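Local atomic coordinates of C alpha-dehydrogenase (Sphingobium sp. SYK-6, PDB entry 4YAG), a protein that binds NADH as a short-chain dehydrogenase/reductase and probably oxidises the C-alpha alcohol of lignin-derived beta-aryl ethers. Residues A[183-189]-A[246-252]; A[85-90]-A[122-127]; A[97-103]-A[211-215]. One frame throughout, in Å; residues are numbered along the deposited sequence.

Contact 1 of 3, residues A[183-189]-A[246-252]; sequences VTVLMPG and KLYVSTH. With NAI (1,4-dihydronicotinamide adenine dinucleotide), chain C.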
loop_
_atom_site.group_PDB
_atom_site.type_symbol
_atom_site.label_atom_id
_atom_site.label_comp_id
_atom_site.label_asym_id
_atom_site.label_seq_id
_atom_site.Cartn_x
_atom_site.Cartn_y
_atom_site.Cartn_z
ATOM N N VAL A 183 -19.162 -1.369 -2.104
ATOM C CA VAL A 183 -17.972 -0.597 -1.757
ATOM C C VAL A 183 -17.695 0.520 -2.750
ATOM O O VAL A 183 -18.030 0.427 -3.927
ATOM C CB VAL A 183 -16.700 -1.477 -1.614
ATOM C CG1 VAL A 183 -16.951 -2.630 -0.641
ATOM C CG2 VAL A 183 -16.238 -2.030 -2.955
ATOM N N THR A 184 -17.091 1.588 -2.233
ATOM C CA THR A 184 -16.725 2.762 -3.016
ATOM C C THR A 184 -15.373 3.251 -2.540
ATOM O O THR A 184 -15.127 3.319 -1.344
ATOM C CB THR A 184 -17.721 3.910 -2.792
ATOM O OG1 THR A 184 -19.032 3.508 -3.210
ATOM C CG2 THR A 184 -17.310 5.165 -3.546
ATOM N N VAL A 185 -14.497 3.602 -3.469
ATOM C CA VAL A 185 -13.308 4.363 -3.113
ATOM C C VAL A 185 -13.475 5.782 -3.642
ATOM O O VAL A 185 -13.760 6.002 -4.833
ATOM C CB VAL A 185 -11.986 3.714 -3.585
ATOM C CG1 VAL A 185 -11.958 3.497 -5.085
ATOM C CG2 VAL A 185 -10.805 4.561 -3.134
ATOM N N LEU A 186 -13.361 6.727 -2.709
ATOM C CA LEU A 186 -13.412 8.148 -2.996
ATOM C C LEU A 186 -12.011 8.678 -3.212
ATOM O O LEU A 186 -11.123 8.451 -2.388
ATOM C CB LEU A 186 -14.079 8.840 -1.804
ATOM C CG LEU A 186 -14.044 10.363 -1.776
ATOM C CD1 LEU A 186 -14.744 10.992 -2.956
ATOM C CD2 LEU A 186 -14.644 10.850 -0.453
ATOM N N MET A 187 -11.819 9.358 -4.335
ATOM C CA MET A 187 -10.533 9.902 -4.737
ATOM C C MET A 187 -10.654 11.403 -4.925
ATOM O O MET A 187 -11.028 11.875 -6.004
ATOM C CB MET A 187 -10.055 9.206 -6.017
ATOM C CG MET A 187 -9.784 7.736 -5.774
ATOM S SD MET A 187 -9.604 6.771 -7.295
ATOM C CE MET A 187 -11.271 6.784 -7.891
ATOM N N PRO A 188 -10.418 12.162 -3.837
ATOM C CA PRO A 188 -10.571 13.597 -4.007
ATOM C C PRO A 188 -9.365 14.314 -4.597
ATOM O O PRO A 188 -8.210 13.883 -4.464
ATOM C CB PRO A 188 -10.795 14.105 -2.571
ATOM C CG PRO A 188 -11.168 12.896 -1.758
ATOM C CD PRO A 188 -10.393 11.777 -2.418
ATOM N N GLY A 189 -9.678 15.451 -5.213
ATOM C CA GLY A 189 -8.759 16.544 -5.437
ATOM C C GLY A 189 -8.862 17.502 -4.260
ATOM O O GLY A 189 -9.237 17.102 -3.170
ATOM N N LYS A 246 -21.656 2.704 -6.637
ATOM C CA LYS A 246 -20.602 3.074 -7.561
ATOM C C LYS A 246 -19.233 2.774 -6.986
ATOM O O LYS A 246 -18.885 3.268 -5.914
ATOM C CB LYS A 246 -20.666 4.568 -7.835
ATOM C CG LYS A 246 -21.922 5.055 -8.468
ATOM C CD LYS A 246 -21.795 6.578 -8.526
ATOM C CE LYS A 246 -22.852 7.245 -9.291
ATOM N NZ LYS A 246 -22.473 8.675 -9.387
ATOM N N LEU A 247 -18.400 2.037 -7.709
ATOM C CA LEU A 247 -17.092 1.679 -7.182
ATOM C C LEU A 247 -16.127 2.861 -7.024
ATOM O O LEU A 247 -15.408 2.952 -6.027
ATOM C CB LEU A 247 -16.450 0.604 -8.058
ATOM C CG LEU A 247 -15.058 0.121 -7.689
ATOM C CD1 LEU A 247 -15.035 -0.433 -6.260
ATOM C CD2 LEU A 247 -14.613 -0.917 -8.701
ATOM N N TYR A 248 -16.124 3.744 -8.016
ATOM C CA TYR A 248 -15.193 4.852 -8.042
ATOM C C TYR A 248 -15.895 6.189 -8.027
ATOM O O TYR A 248 -16.845 6.418 -8.784
ATOM C CB TYR A 248 -14.364 4.805 -9.324
ATOM C CG TYR A 248 -13.549 3.561 -9.547
ATOM C CD1 TYR A 248 -12.606 3.129 -8.626
ATOM C CD2 TYR A 248 -13.678 2.851 -10.728
ATOM C CE1 TYR A 248 -11.844 2.020 -8.858
ATOM C CE2 TYR A 248 -12.932 1.741 -10.969
ATOM C CZ TYR A 248 -12.001 1.332 -10.053
ATOM O OH TYR A 248 -11.240 0.216 -10.329
ATOM N N VAL A 249 -15.403 7.083 -7.176
ATOM C CA VAL A 249 -15.845 8.471 -7.192
ATOM C C VAL A 249 -14.617 9.360 -7.168
ATOM O O VAL A 249 -13.803 9.243 -6.256
ATOM C CB VAL A 249 -16.702 8.813 -5.959
ATOM C CG1 VAL A 249 -17.029 10.315 -5.949
ATOM C CG2 VAL A 249 -17.980 7.986 -5.934
ATOM N N SER A 250 -14.486 10.232 -8.170
ATOM C CA SER A 250 -13.433 11.246 -8.195
ATOM C C SER A 250 -14.096 12.607 -8.170
ATOM O O SER A 250 -15.101 12.833 -8.827
ATOM C CB SER A 250 -12.550 11.136 -9.447
ATOM O OG SER A 250 -11.887 9.869 -9.494
ATOM N N THR A 251 -13.524 13.528 -7.417
ATOM C CA THR A 251 -14.163 14.832 -7.253
ATOM C C THR A 251 -13.732 15.876 -8.281
ATOM O O THR A 251 -14.428 16.882 -8.482
ATOM C CB THR A 251 -13.880 15.418 -5.856
ATOM O OG1 THR A 251 -12.487 15.700 -5.737
ATOM C CG2 THR A 251 -14.300 14.475 -4.757
ATOM N N HIS A 252 -12.592 15.646 -8.933
ATOM C CA HIS A 252 -11.994 16.614 -9.845
ATOM C C HIS A 252 -11.466 15.920 -11.085
ATOM O O HIS A 252 -11.006 14.780 -10.995
ATOM C CB HIS A 252 -10.802 17.302 -9.176
ATOM C CG HIS A 252 -11.185 18.312 -8.136
ATOM N ND1 HIS A 252 -11.642 17.956 -6.896
ATOM C CD2 HIS A 252 -11.128 19.668 -8.161
ATOM C CE1 HIS A 252 -11.894 19.065 -6.193
ATOM N NE2 HIS A 252 -11.579 20.102 -6.936
HETATM P PA NAI C . -9.496 16.853 8.063
HETATM O O1A NAI C . -8.244 16.903 8.895
HETATM O O2A NAI C . -10.330 18.117 8.002
HETATM O O5B NAI C . -10.416 15.669 8.536
HETATM C C5B NAI C . -9.837 14.466 8.952
HETATM C C4B NAI C . -10.295 14.163 10.323
HETATM O O4B NAI C . -9.744 12.834 10.597
HETATM C C3B NAI C . -9.852 15.075 11.379
HETATM O O3B NAI C . -10.948 15.546 12.190
HETATM C C2B NAI C . -8.876 14.318 12.136
HETATM O O2B NAI C . -8.792 14.691 13.519
HETATM C C1B NAI C . -9.248 12.917 11.938
HETATM N N9A NAI C . -8.165 11.991 12.140
HETATM C C8A NAI C . -6.851 12.108 11.739
HETATM N N7A NAI C . -6.140 11.056 12.168
HETATM C C5A NAI C . -6.975 10.211 12.852
HETATM C C6A NAI C . -6.842 8.992 13.520
HETATM N N6A NAI C . -5.578 8.398 13.639
HETATM N N1A NAI C . -7.923 8.414 14.105
HETATM C C2A NAI C . -9.133 9.018 14.046
HETATM N N3A NAI C . -9.317 10.191 13.421
HETATM C C4A NAI C . -8.267 10.805 12.830
HETATM O O3 NAI C . -8.965 16.501 6.611
HETATM P PN NAI C . -9.722 15.904 5.320
HETATM O O1N NAI C . -11.238 16.019 5.418
HETATM O O2N NAI C . -9.123 16.648 4.152
HETATM O O5D NAI C . -9.277 14.360 5.318
HETATM C C5D NAI C . -10.203 13.301 5.060
HETATM C C4D NAI C . -9.609 12.339 4.097
HETATM O O4D NAI C . -9.581 12.977 2.768
HETATM C C3D NAI C . -8.231 11.942 4.398
HETATM O O3D NAI C . -8.111 10.512 4.255
HETATM C C2D NAI C . -7.400 12.629 3.412
HETATM O O2D NAI C . -6.190 11.904 3.158
HETATM C C1D NAI C . -8.237 12.684 2.228
HETATM N N1N NAI C . -7.987 13.642 1.216
HETATM C C2N NAI C . -8.167 14.994 1.385
HETATM C C3N NAI C . -7.928 15.856 0.327
HETATM C C7N NAI C . -8.117 17.326 0.482
HETATM O O7N NAI C . -7.771 18.135 -0.405
HETATM N N7N NAI C . -8.813 17.788 1.682
HETATM C C4N NAI C . -7.517 15.389 -0.910
HETATM C C5N NAI C . -7.394 14.023 -1.080
HETATM C C6N NAI C . -7.637 13.167 -0.037
#

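Contact 2 of 3, residues A[85-90]-A[122-127]; sequences PDILIN and GIMAFT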
loop_
_atom_site.group_PDB
_atom_site.type_symbol
_atom_site.label_atom_id
_atom_site.label_comp_id
_atom_site.label_asym_id
_atom_site.label_seq_id
_atom_site.Cartn_x
_atom_site.Cartn_y
_atom_site.Cartn_z
ATOM N N PRO A 85 -23.103 -0.444 12.506
ATOM C CA PRO A 85 -23.570 0.435 11.430
ATOM C C PRO A 85 -23.925 -0.313 10.160
ATOM O O PRO A 85 -23.477 -1.446 9.972
ATOM C CB PRO A 85 -22.347 1.311 11.157
ATOM C CG PRO A 85 -21.196 0.370 11.382
ATOM C CD PRO A 85 -21.628 -0.549 12.524
ATOM N N ASP A 86 -24.682 0.339 9.284
ATOM C CA ASP A 86 -24.964 -0.203 7.965
ATOM C C ASP A 86 -24.032 0.399 6.932
ATOM O O ASP A 86 -23.769 -0.213 5.892
ATOM C CB ASP A 86 -26.391 0.102 7.574
ATOM C CG ASP A 86 -27.364 -0.237 8.679
ATOM O OD1 ASP A 86 -27.859 0.685 9.370
ATOM O OD2 ASP A 86 -27.599 -1.448 8.893
ATOM N N ILE A 87 -23.566 1.610 7.211
ATOM C CA ILE A 87 -22.662 2.330 6.332
ATOM C C ILE A 87 -21.378 2.567 7.106
ATOM O O ILE A 87 -21.397 3.131 8.207
ATOM C CB ILE A 87 -23.283 3.642 5.849
ATOM C CG1 ILE A 87 -24.535 3.343 4.999
ATOM C CG2 ILE A 87 -22.263 4.509 5.102
ATOM C CD1 ILE A 87 -25.386 4.552 4.673
ATOM N N LEU A 88 -20.268 2.127 6.520
ATOM C CA LEU A 88 -18.948 2.286 7.106
ATOM C C LEU A 88 -18.109 3.224 6.237
ATOM O O LEU A 88 -17.850 2.924 5.078
ATOM C CB LEU A 88 -18.262 0.915 7.234
ATOM C CG LEU A 88 -16.800 0.916 7.694
ATOM C CD1 LEU A 88 -16.656 1.457 9.114
ATOM C CD2 LEU A 88 -16.216 -0.506 7.567
ATOM N N ILE A 89 -17.710 4.367 6.793
ATOM C CA ILE A 89 -16.945 5.370 6.053
ATOM C C ILE A 89 -15.555 5.443 6.688
ATOM O O ILE A 89 -15.375 6.024 7.760
ATOM C CB ILE A 89 -17.604 6.774 6.034
ATOM C CG1 ILE A 89 -19.090 6.706 5.645
ATOM C CG2 ILE A 89 -16.783 7.705 5.140
ATOM C CD1 ILE A 89 -19.361 6.395 4.226
ATOM N N ASN A 90 -14.575 4.825 6.036
ATOM C CA ASN A 90 -13.205 4.842 6.514
ATOM C C ASN A 90 -12.521 6.014 5.846
ATOM O O ASN A 90 -11.949 5.886 4.757
ATOM C CB ASN A 90 -12.479 3.552 6.142
ATOM C CG ASN A 90 -13.096 2.325 6.771
ATOM O OD1 ASN A 90 -13.197 2.224 7.991
ATOM N ND2 ASN A 90 -13.499 1.362 5.935
ATOM N N GLY A 122 -10.874 -0.767 10.080
ATOM C CA GLY A 122 -12.315 -0.564 9.963
ATOM C C GLY A 122 -13.022 -1.748 9.336
ATOM O O GLY A 122 -14.039 -2.238 9.834
ATOM N N ILE A 123 -12.474 -2.242 8.232
ATOM C CA ILE A 123 -13.051 -3.406 7.596
ATOM C C ILE A 123 -13.041 -4.608 8.549
ATOM O O ILE A 123 -14.025 -5.342 8.687
ATOM C CB ILE A 123 -12.293 -3.713 6.282
ATOM C CG1 ILE A 123 -12.578 -2.614 5.256
ATOM C CG2 ILE A 123 -12.690 -5.069 5.726
ATOM C CD1 ILE A 123 -11.523 -2.496 4.142
ATOM N N MET A 124 -11.921 -4.834 9.206
ATOM C CA MET A 124 -11.798 -6.017 10.038
ATOM C C MET A 124 -12.702 -5.952 11.265
ATOM O O MET A 124 -13.285 -6.961 11.678
ATOM C CB MET A 124 -10.339 -6.202 10.462
ATOM C CG MET A 124 -9.385 -6.488 9.290
ATOM S SD MET A 124 -9.741 -8.009 8.369
ATOM C CE MET A 124 -9.324 -9.148 9.646
ATOM N N ALA A 125 -12.805 -4.769 11.857
ATOM C CA ALA A 125 -13.602 -4.608 13.073
ATOM C C ALA A 125 -15.104 -4.566 12.817
ATOM O O ALA A 125 -15.867 -5.047 13.648
ATOM C CB ALA A 125 -13.176 -3.362 13.824
ATOM N N PHE A 126 -15.526 -3.990 11.689
ATOM C CA PHE A 126 -16.952 -3.738 11.440
ATOM C C PHE A 126 -17.643 -4.675 10.477
ATOM O O PHE A 126 -18.839 -4.926 10.615
ATOM C CB PHE A 126 -17.171 -2.303 10.960
ATOM C CG PHE A 126 -17.044 -1.300 12.057
ATOM C CD1 PHE A 126 -15.801 -0.832 12.445
ATOM C CD2 PHE A 126 -18.154 -0.858 12.741
ATOM C CE1 PHE A 126 -15.655 0.085 13.495
ATOM C CE2 PHE A 126 -18.016 0.044 13.771
ATOM C CZ PHE A 126 -16.783 0.515 14.160
ATOM N N THR A 127 -16.948 -5.191 9.479
ATOM C CA THR A 127 -17.667 -5.979 8.487
ATOM C C THR A 127 -18.227 -7.317 8.972
ATOM O O THR A 127 -19.253 -7.735 8.465
ATOM C CB THR A 127 -16.926 -6.136 7.116
ATOM O OG1 THR A 127 -15.726 -6.882 7.301
ATOM C CG2 THR A 127 -16.656 -4.792 6.520
#

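Contact 3 of 3, residues A[97-103]-A[211-215]; sequences SGPFKDA and GLAET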
loop_
_atom_site.group_PDB
_atom_site.type_symbol
_atom_site.label_atom_id
_atom_site.label_comp_id
_atom_site.label_asym_id
_atom_site.label_seq_id
_atom_site.Cartn_x
_atom_site.Cartn_y
_atom_site.Cartn_z
ATOM N N SER A 97 3.641 14.161 4.498
ATOM C CA SER A 97 4.579 14.603 3.467
ATOM C C SER A 97 5.726 15.414 4.026
ATOM O O SER A 97 5.637 16.019 5.106
ATOM C CB SER A 97 3.845 15.405 2.395
ATOM O OG SER A 97 2.859 14.598 1.749
ATOM N N GLY A 98 6.814 15.446 3.264
ATOM C CA GLY A 98 7.977 16.227 3.627
ATOM C C GLY A 98 9.149 15.784 2.787
ATOM O O GLY A 98 9.058 14.804 2.024
ATOM N N PRO A 99 10.278 16.473 2.952
ATOM C CA PRO A 99 11.459 16.130 2.155
ATOM C C PRO A 99 11.824 14.656 2.346
ATOM O O PRO A 99 11.953 14.176 3.472
ATOM C CB PRO A 99 12.529 17.061 2.722
ATOM C CG PRO A 99 11.763 18.220 3.265
ATOM C CD PRO A 99 10.523 17.614 3.840
ATOM N N PHE A 100 11.994 13.916 1.250
ATOM C CA PHE A 100 12.050 12.461 1.357
ATOM C C PHE A 100 13.236 12.001 2.203
ATOM O O PHE A 100 13.135 11.045 2.959
ATOM C CB PHE A 100 12.142 11.811 -0.027
ATOM C CG PHE A 100 12.146 10.307 0.014
ATOM C CD1 PHE A 100 10.976 9.609 0.085
ATOM C CD2 PHE A 100 13.328 9.596 0.003
ATOM C CE1 PHE A 100 10.967 8.225 0.134
ATOM C CE2 PHE A 100 13.330 8.223 0.056
ATOM C CZ PHE A 100 12.157 7.533 0.125
ATOM N N LYS A 101 14.364 12.684 2.073
ATOM C CA LYS A 101 15.557 12.273 2.804
ATOM C C LYS A 101 15.440 12.545 4.303
ATOM O O LYS A 101 16.259 12.056 5.090
ATOM C CB LYS A 101 16.790 12.948 2.223
ATOM C CG LYS A 101 17.027 12.620 0.755
ATOM C CD LYS A 101 18.345 13.171 0.251
ATOM C CE LYS A 101 18.414 14.680 0.300
ATOM N NZ LYS A 101 17.432 15.342 -0.621
ATOM N N ASP A 102 14.441 13.318 4.694
ATOM C CA ASP A 102 14.226 13.654 6.110
ATOM C C ASP A 102 13.303 12.614 6.766
ATOM O O ASP A 102 13.302 12.459 7.984
ATOM C CB ASP A 102 13.574 15.029 6.273
ATOM C CG ASP A 102 14.521 16.188 6.007
ATOM O OD1 ASP A 102 15.734 15.960 5.899
ATOM O OD2 ASP A 102 14.025 17.331 5.921
ATOM N N ALA A 103 12.489 11.926 5.976
ATOM C CA ALA A 103 11.530 10.979 6.551
ATOM C C ALA A 103 12.256 9.810 7.218
ATOM O O ALA A 103 13.236 9.277 6.699
ATOM C CB ALA A 103 10.566 10.461 5.487
ATOM N N GLY A 211 11.179 12.805 11.439
ATOM C CA GLY A 211 12.036 13.782 10.804
ATOM C C GLY A 211 11.304 14.957 10.181
ATOM O O GLY A 211 11.931 15.784 9.535
ATOM N N LEU A 212 9.991 15.039 10.388
ATOM C CA LEU A 212 9.153 15.967 9.628
ATOM C C LEU A 212 8.420 16.994 10.499
ATOM O O LEU A 212 7.470 17.621 10.046
ATOM C CB LEU A 212 8.122 15.173 8.814
ATOM C CG LEU A 212 8.745 14.242 7.781
ATOM C CD1 LEU A 212 7.691 13.421 7.069
ATOM C CD2 LEU A 212 9.598 15.025 6.780
ATOM N N ALA A 213 8.845 17.181 11.738
ATOM C CA ALA A 213 8.171 18.145 12.602
ATOM C C ALA A 213 8.173 19.535 11.970
ATOM O O ALA A 213 7.178 20.254 12.045
ATOM C CB ALA A 213 8.815 18.183 13.966
ATOM N N GLU A 214 9.286 19.914 11.349
ATOM C CA GLU A 214 9.390 21.241 10.751
ATOM C C GLU A 214 8.384 21.385 9.615
ATOM O O GLU A 214 7.728 22.429 9.477
ATOM C CB GLU A 214 10.817 21.519 10.259
ATOM C CG GLU A 214 10.988 22.889 9.620
ATOM C CD GLU A 214 12.428 23.175 9.190
ATOM O OE1 GLU A 214 13.337 22.375 9.523
ATOM O OE2 GLU A 214 12.644 24.208 8.514
ATOM N N THR A 215 8.237 20.331 8.822
ATOM C CA THR A 215 7.284 20.345 7.727
ATOM C C THR A 215 5.863 20.475 8.264
ATOM O O THR A 215 5.054 21.226 7.721
ATOM C CB THR A 215 7.422 19.095 6.847
ATOM O OG1 THR A 215 8.720 19.121 6.229
ATOM C CG2 THR A 215 6.367 19.082 5.774
#

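Contact 1 of 3, residues A[183-189]-A[246-252]
Val185, Met187 and Val249 carry the parallel pairing of strand 181-187 with 248-250, the last strand of this chain's sheet. Val185 N donates to Leu247 O at 2.8 Å, Val249 N to Val185 O at 3.1 Å and Met187 N to Val249 O at 2.8 Å; a weak Thr251 N to Met187 O bond follows. Thr184 OG1 donates to Lys246 O at 2.7 Å, tilted 26° from the carbonyl plane, and also meets His138; a valine in its place would probably leave Lys246 O and His138 each without this partner. Thr251 turns OG1 between its backbone N and carbonyl carbon (chi1 66°), where it accepts from Gly189 N at 2.9 Å and lies in the plane of the His252 ring, bonded to ND1. A side chain on Gly189 would strike that ring. Ser250 OG bonds to Ser269 of the second subunit. Val185 CG1 meets the Tyr248 ring edge, 3.6 Å from CD1; Leu186 CD1 reaches Val249 CG1 at 3.8 Å, on the face packed by helix 231-244. Thr184 thus adds a bond where pairing begins, and Thr251 carries it past the strand to Gly189, beside Pro188, whose CB packs 3.7 Å from NAI C5N.

Contact 2 of 3, residues A[85-90]-A[122-127]
Phe126 of helix 105-133 meets Pro85 at its ring edge and Leu88 over one face, and here the packing is tight. A cis peptide bond precedes Pro85, whose CD lies 3.5 Å from Phe126 CD2. Leu88 CD1 stands 4.1 Å from Phe126 CG. With its CG anti to the backbone N (chi1 174°), Leu88 carries its branch toward the helix, where CD2 reaches Gly122 O at 3.6 Å. Gly122 suits its place because a CB would run into Asn90 OD1, which instead lies 3.5 Å from Gly122 CA. The Asn90 amide is oriented by a bond from ND2 to Asn141. Toward Ile123 and Thr127 the fit slackens: Asn90 ND2 stands 4.1 Å from Ile123 CG1, and Thr127 CG2 is 4.4 Å from Leu88 CD2. Thr127 OG1 turns back to its own helix, donating to Ile123 O at 2.7 Å, on the opposite face of that carbonyl from Thr127 N. The outer side of the helix is only partly open: Met124 there packs on Tyr105 of the second subunit. Segment 122-127 runs nearly antiparallel to strand 87-90 (163°), as expected of the helix of a Rossmann beta-alpha-beta crossover from strand 87-90 to strand 137-142; helix 68-82 adjoins Phe126, helix 156-177 adjoins Ile123, and Phe9 of strand 7-11 meets the Phe126 ring.

Contact 3 of 3, residues A[97-103]-A[211-215]
In the excursion that follows strand 181-187, a region that commonly covers the substrate side in short-chain dehydrogenases, Leu212 and Thr215 close onto the loop 97-103. Leu212 carries most of the apolar contact: with CG anti to its carbonyl carbon (chi1 -62°), its two methyls fork over the loop, CD2 lying 3.7 Å from Gly98 CA and 4.0 Å from Asp102 CB, CD1 lying 3.8 Å from Ser97 O. Gly98 is apt here, since a side chain would collide with CD2 and its extended backbone has a phi of 165°, far more readily adopted by glycine. Leu212 occupies the N-cap position of helix 213-219; its backbone N is taken by Ser210 OG. Thr215, in the first turn of that helix, uses both branches: CG2 presses on Ser97 O at 3.2 Å, and OG1 faces Pro99 CD at 3.4 Å. Residues 99-103 bend in overlapping type I turns, Asp102 N bonding to Pro99 O at 2.9 Å. The turn presents Asp102 O to Gly211 CA as a C-H...O contact of 3.4 Å, and Gly211, which as glycine can come this near, has its N bonded to Asp107. Ser97 turns its hydroxyl to Asp95, with Tyr158 of the NADH site close by.

From the N terminus, the chain enters contact 2 at 85-90, then passes through 97-103, the first half of contact 3, before helix 105-133 returns at 122-127 to close contact 2. Contacts 2 and 3 therefore cross. Segment 183-189, ending strand 181-187, then opens contact 1; 211-215 closes contact 3, and 246-252 closes contact 1, so contacts 1 and 3 cross too, whereas 2 and 1 follow in series. Contact 1 pairs two strands of the parallel sheet, and contact 2 packs a helix on another strand of it; contact 3 joins the loop after strand 87-90 to the start of helix 213-219, its centre about 32 Å from that of contact 2. All three also touch the second subunit.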